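Local coordinates for clavulanic acid biosynthesis oligopeptide binding protein 2 (Streptomyces clavuligerus, PDB 2WOL) that belongs to the solute-binding proteins of family 5 and probably binds oligopeptides as part of the clavulanic acid pathway, at residues R338-F352 with V522-F534. Numbering follows the deposited sequence.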
loop_
_atom_site.group_PDB
_atom_site.type_symbol
_atom_site.label_atom_id
_atom_site.label_comp_id
_atom_site.label_asym_id
_atom_site.label_seq_id
_atom_site.Cartn_x
_atom_site.Cartn_y
_atom_site.Cartn_z
ATOM N N ARG A 338 -18.384 -8.537 -3.651
ATOM C CA ARG A 338 -17.436 -7.591 -3.060
ATOM C C ARG A 338 -18.130 -6.407 -2.361
ATOM O O ARG A 338 -17.464 -5.558 -1.761
ATOM C CB ARG A 338 -16.453 -7.095 -4.140
ATOM C CG ARG A 338 -15.200 -6.395 -3.612
ATOM C CD ARG A 338 -14.313 -7.351 -2.827
ATOM N NE ARG A 338 -13.787 -6.723 -1.618
ATOM C CZ ARG A 338 -13.089 -7.358 -0.680
ATOM N NH1 ARG A 338 -12.812 -8.652 -0.803
ATOM N NH2 ARG A 338 -12.657 -6.693 0.385
ATOM N N GLY A 339 -19.459 -6.354 -2.427
ATOM C CA GLY A 339 -20.219 -5.282 -1.770
ATOM C C GLY A 339 -21.245 -4.577 -2.643
ATOM O O GLY A 339 -21.961 -3.687 -2.173
ATOM N N GLY A 340 -21.309 -4.966 -3.915
ATOM C CA GLY A 340 -22.328 -4.455 -4.834
ATOM C C GLY A 340 -23.722 -4.851 -4.368
ATOM O O GLY A 340 -23.863 -5.732 -3.510
ATOM N N PRO A 341 -24.770 -4.238 -4.949
ATOM C CA PRO A 341 -24.759 -3.348 -6.115
ATOM C C PRO A 341 -24.252 -1.911 -5.911
ATOM O O PRO A 341 -23.916 -1.255 -6.899
ATOM C CB PRO A 341 -26.232 -3.320 -6.537
ATOM C CG PRO A 341 -26.979 -3.529 -5.278
ATOM C CD PRO A 341 -26.140 -4.453 -4.439
ATOM N N VAL A 342 -24.195 -1.425 -4.667
ATOM C CA VAL A 342 -23.865 -0.002 -4.433
ATOM C C VAL A 342 -22.543 0.294 -3.703
ATOM O O VAL A 342 -22.053 1.424 -3.748
ATOM C CB VAL A 342 -25.048 0.802 -3.786
ATOM C CG1 VAL A 342 -26.287 0.763 -4.681
ATOM C CG2 VAL A 342 -25.377 0.300 -2.387
ATOM N N ASN A 343 -21.981 -0.708 -3.028
ATOM C CA ASN A 343 -20.732 -0.521 -2.284
ATOM C C ASN A 343 -19.673 -1.581 -2.592
ATOM O O ASN A 343 -18.993 -2.082 -1.690
ATOM C CB ASN A 343 -21.006 -0.447 -0.775
ATOM C CG ASN A 343 -21.646 0.870 -0.358
ATOM O OD1 ASN A 343 -22.764 0.892 0.161
ATOM N ND2 ASN A 343 -20.941 1.975 -0.587
ATOM N N GLY A 344 -19.530 -1.915 -3.871
ATOM C CA GLY A 344 -18.594 -2.959 -4.283
ATOM C C GLY A 344 -17.405 -2.444 -5.067
ATOM O O GLY A 344 -16.894 -3.134 -5.949
ATOM N N GLY A 345 -16.966 -1.229 -4.753
ATOM C CA GLY A 345 -15.813 -0.647 -5.427
ATOM C C GLY A 345 -16.120 -0.244 -6.856
ATOM O O GLY A 345 -17.279 -0.009 -7.218
ATOM N N ASP A 346 -15.071 -0.175 -7.667
ATOM C CA ASP A 346 -15.170 0.323 -9.026
ATOM C C ASP A 346 -14.763 -0.762 -10.009
ATOM O O ASP A 346 -13.614 -1.204 -10.001
ATOM C CB ASP A 346 -14.261 1.534 -9.188
ATOM C CG ASP A 346 -14.829 2.546 -10.130
ATOM O OD1 ASP A 346 -14.727 2.347 -11.363
ATOM O OD2 ASP A 346 -15.384 3.546 -9.628
ATOM N N LEU A 347 -15.702 -1.193 -10.850
ATOM C CA LEU A 347 -15.418 -2.220 -11.852
ATOM C C LEU A 347 -14.204 -1.839 -12.677
ATOM O O LEU A 347 -14.031 -0.678 -13.042
ATOM C CB LEU A 347 -16.610 -2.417 -12.787
ATOM C CG LEU A 347 -17.764 -3.291 -12.313
ATOM C CD1 LEU A 347 -18.877 -3.235 -13.345
ATOM C CD2 LEU A 347 -17.291 -4.725 -12.108
ATOM N N THR A 348 -13.358 -2.823 -12.958
ATOM C CA THR A 348 -12.205 -2.602 -13.812
ATOM C C THR A 348 -11.946 -3.809 -14.704
ATOM O O THR A 348 -12.149 -4.949 -14.283
ATOM C CB THR A 348 -10.940 -2.240 -12.990
ATOM O OG1 THR A 348 -9.863 -1.930 -13.880
ATOM C CG2 THR A 348 -10.522 -3.379 -12.075
ATOM N N THR A 349 -11.508 -3.543 -15.934
ATOM C CA THR A 349 -11.081 -4.593 -16.860
ATOM C C THR A 349 -9.560 -4.585 -17.050
ATOM O O THR A 349 -9.018 -5.359 -17.840
ATOM C CB THR A 349 -11.756 -4.450 -18.234
ATOM O OG1 THR A 349 -11.353 -3.215 -18.833
ATOM C CG2 THR A 349 -13.275 -4.466 -18.091
ATOM N N ALA A 350 -8.877 -3.696 -16.334
ATOM C CA ALA A 350 -7.417 -3.646 -16.347
ATOM C C ALA A 350 -6.857 -3.496 -14.927
ATOM O O ALA A 350 -7.606 -3.531 -13.949
ATOM C CB ALA A 350 -6.927 -2.530 -17.261
ATOM N N LEU A 351 -5.541 -3.326 -14.828
ATOM C CA LEU A 351 -4.845 -3.447 -13.548
ATOM C C LEU A 351 -4.558 -2.119 -12.842
ATOM O O LEU A 351 -4.886 -1.964 -11.666
ATOM C CB LEU A 351 -3.555 -4.261 -13.718
ATOM C CG LEU A 351 -3.704 -5.620 -14.421
ATOM C CD1 LEU A 351 -2.350 -6.195 -14.787
ATOM C CD2 LEU A 351 -4.483 -6.615 -13.570
ATOM N N PHE A 352 -3.950 -1.170 -13.555
ATOM C CA PHE A 352 -3.552 0.112 -12.954
ATOM C C PHE A 352 -4.733 0.888 -12.381
ATOM O O PHE A 352 -5.765 1.023 -13.043
ATOM C CB PHE A 352 -2.867 1.020 -13.983
ATOM C CG PHE A 352 -1.496 0.564 -14.412
ATOM C CD1 PHE A 352 -1.171 0.516 -15.765
ATOM C CD2 PHE A 352 -0.525 0.210 -13.474
ATOM C CE1 PHE A 352 0.097 0.111 -16.183
ATOM C CE2 PHE A 352 0.745 -0.194 -13.889
ATOM C CZ PHE A 352 1.049 -0.244 -15.244
ATOM N N VAL A 522 -3.172 -14.156 -17.129
ATOM C CA VAL A 522 -2.899 -14.735 -15.808
ATOM C C VAL A 522 -3.568 -13.976 -14.657
ATOM O O VAL A 522 -3.743 -14.531 -13.575
ATOM C CB VAL A 522 -1.382 -14.895 -15.533
ATOM C CG1 VAL A 522 -0.788 -15.991 -16.419
ATOM C CG2 VAL A 522 -0.640 -13.578 -15.734
ATOM N N LEU A 523 -3.948 -12.721 -14.898
ATOM C CA LEU A 523 -4.642 -11.920 -13.888
ATOM C C LEU A 523 -6.007 -11.480 -14.400
ATOM O O LEU A 523 -6.106 -10.881 -15.474
ATOM C CB LEU A 523 -3.813 -10.690 -13.492
ATOM C CG LEU A 523 -2.400 -10.922 -12.937
ATOM C CD1 LEU A 523 -1.737 -9.601 -12.584
ATOM C CD2 LEU A 523 -2.424 -11.846 -11.726
ATOM N N LEU A 524 -7.042 -11.792 -13.623
ATOM C CA LEU A 524 -8.409 -11.366 -13.903
ATOM C C LEU A 524 -8.777 -10.228 -12.951
ATOM O O LEU A 524 -9.038 -10.465 -11.768
ATOM C CB LEU A 524 -9.384 -12.540 -13.743
ATOM C CG LEU A 524 -10.894 -12.264 -13.691
ATOM C CD1 LEU A 524 -11.401 -11.525 -14.936
ATOM C CD2 LEU A 524 -11.656 -13.565 -13.504
ATOM N N PRO A 525 -8.791 -8.985 -13.465
ATOM C CA PRO A 525 -9.142 -7.827 -12.648
ATOM C C PRO A 525 -10.628 -7.850 -12.329
ATOM O O PRO A 525 -11.440 -8.153 -13.205
ATOM C CB PRO A 525 -8.822 -6.627 -13.550
ATOM C CG PRO A 525 -8.207 -7.166 -14.785
ATOM C CD PRO A 525 -8.495 -8.619 -14.860
ATOM N N LEU A 526 -10.975 -7.543 -11.083
ATOM C CA LEU A 526 -12.382 -7.487 -10.682
ATOM C C LEU A 526 -12.827 -6.054 -10.419
ATOM O O LEU A 526 -13.590 -5.480 -11.201
ATOM C CB LEU A 526 -12.649 -8.381 -9.465
ATOM C CG LEU A 526 -12.303 -9.868 -9.627
ATOM C CD1 LEU A 526 -12.591 -10.626 -8.344
ATOM C CD2 LEU A 526 -13.065 -10.486 -10.791
ATOM N N VAL A 527 -12.344 -5.481 -9.321
ATOM C CA VAL A 527 -12.665 -4.097 -8.976
ATOM C C VAL A 527 -11.463 -3.384 -8.389
ATOM O O VAL A 527 -10.580 -4.023 -7.812
ATOM C CB VAL A 527 -13.849 -3.991 -7.957
ATOM C CG1 VAL A 527 -15.146 -4.550 -8.544
ATOM C CG2 VAL A 527 -13.512 -4.670 -6.624
ATOM N N HIS A 528 -11.430 -2.066 -8.559
ATOM C CA HIS A 528 -10.582 -1.219 -7.733
ATOM C C HIS A 528 -11.389 -0.872 -6.490
ATOM O O HIS A 528 -12.505 -0.333 -6.578
ATOM C CB HIS A 528 -10.151 0.043 -8.472
ATOM C CG HIS A 528 -9.180 -0.210 -9.580
ATOM N ND1 HIS A 528 -7.956 -0.812 -9.379
ATOM C CD2 HIS A 528 -9.249 0.070 -10.903
ATOM C CE1 HIS A 528 -7.317 -0.899 -10.532
ATOM N NE2 HIS A 528 -8.077 -0.366 -11.471
ATOM N N ASP A 529 -10.824 -1.203 -5.335
ATOM C CA ASP A 529 -11.526 -1.081 -4.063
ATOM C C ASP A 529 -11.835 0.370 -3.700
ATOM O O ASP A 529 -11.094 1.295 -4.054
ATOM C CB ASP A 529 -10.781 -1.809 -2.939
ATOM C CG ASP A 529 -10.970 -3.321 -2.999
ATOM O OD1 ASP A 529 -12.122 -3.780 -3.186
ATOM O OD2 ASP A 529 -9.970 -4.052 -2.856
ATOM N N LYS A 530 -12.965 0.546 -3.025
ATOM C CA LYS A 530 -13.350 1.823 -2.445
ATOM C C LYS A 530 -13.679 1.598 -0.980
ATOM O O LYS A 530 -13.868 0.462 -0.542
ATOM C CB LYS A 530 -14.542 2.424 -3.190
ATOM C CG LYS A 530 -14.182 2.939 -4.580
ATOM C CD LYS A 530 -15.386 3.446 -5.359
ATOM C CE LYS A 530 -15.919 4.761 -4.803
ATOM N NZ LYS A 530 -16.993 5.318 -5.669
ATOM N N THR A 531 -13.732 2.680 -0.217
ATOM C CA THR A 531 -13.978 2.569 1.210
ATOM C C THR A 531 -14.806 3.760 1.676
ATOM O O THR A 531 -14.892 4.765 0.972
ATOM C CB THR A 531 -12.649 2.485 1.997
ATOM O OG1 THR A 531 -12.898 2.006 3.323
ATOM C CG2 THR A 531 -11.948 3.841 2.058
ATOM N N LEU A 532 -15.420 3.636 2.847
ATOM C CA LEU A 532 -16.175 4.738 3.434
ATOM C C LEU A 532 -15.501 5.210 4.713
ATOM O O LEU A 532 -15.466 4.477 5.696
ATOM C CB LEU A 532 -17.615 4.310 3.730
ATOM C CG LEU A 532 -18.544 4.119 2.528
ATOM C CD1 LEU A 532 -19.793 3.389 2.938
ATOM C CD2 LEU A 532 -18.903 5.444 1.884
ATOM N N HIS A 533 -14.956 6.426 4.687
ATOM C CA HIS A 533 -14.377 7.022 5.889
ATOM C C HIS A 533 -15.350 8.018 6.497
ATOM O O HIS A 533 -15.986 8.780 5.770
ATOM C CB HIS A 533 -13.084 7.776 5.571
ATOM C CG HIS A 533 -11.988 6.928 5.004
ATOM N ND1 HIS A 533 -11.579 5.740 5.575
ATOM C CD2 HIS A 533 -11.176 7.134 3.939
ATOM C CE1 HIS A 533 -10.579 5.239 4.869
ATOM N NE2 HIS A 533 -10.315 6.066 3.873
ATOM N N PHE A 534 -15.437 8.022 7.827
ATOM C CA PHE A 534 -16.281 8.967 8.565
ATOM C C PHE A 534 -15.401 9.991 9.281
ATOM O O PHE A 534 -14.446 9.630 9.962
ATOM C CB PHE A 534 -17.163 8.216 9.575
ATOM C CG PHE A 534 -18.207 9.079 10.237
ATOM C CD1 PHE A 534 -19.466 9.230 9.657
ATOM C CD2 PHE A 534 -17.939 9.732 11.441
ATOM C CE1 PHE A 534 -20.438 10.027 10.260
ATOM C CE2 PHE A 534 -18.917 10.537 12.055
ATOM C CZ PHE A 534 -20.164 10.675 11.456
HETATM O O HOH W 1 -17.652 2.947 -7.923
#
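The imidazole of H528 carries the T348 methyl on one face. CG2 of T348 sits 4.0 Å from the centroid of the H528 ring in a CH-pi contact, displaced toward the rim. At the ring's edge, in its plane, lies the carbonyl carbon of L351. The H528 CG stands beside its own backbone N (chi1 -70°), and the ring ends beside T348 and L351. T348 OG1 donates to A350 O at 2.8 Å, from above the carbonyl plane, and this fixes the rotation of the threonine. R338 and D529 form a looser pair. R338 NE lies 3.7 Å from D529 OD1, well out of the guanidinium plane; this long salt bridge of charge alone is doubtful, since D529 is modelled in two conformers. The short strand 346-347 runs antiparallel to strand 523-534 of a mixed sheet. D346 and H528 are a hydrogen-bonded pair: D346 N to H528 O and H528 N to D346 O are both 2.8 Å. T348 N adds a longer bond to L526 O. L526 and V527 both face H305 on the neighbouring strand 303-309, a classic beta bulge. A water bonds G345 O and D346 OD2, and weakly K530 NZ; D346 OD1 makes a salt bridge with R300. At the other end, L351 uses both methyls. L351 CD1 meets L523 CD1 at 4.1 Å. Its CD2 lies against P525 CG. Helix 503-520 packs here, with V517 against L351 and M518 against P525.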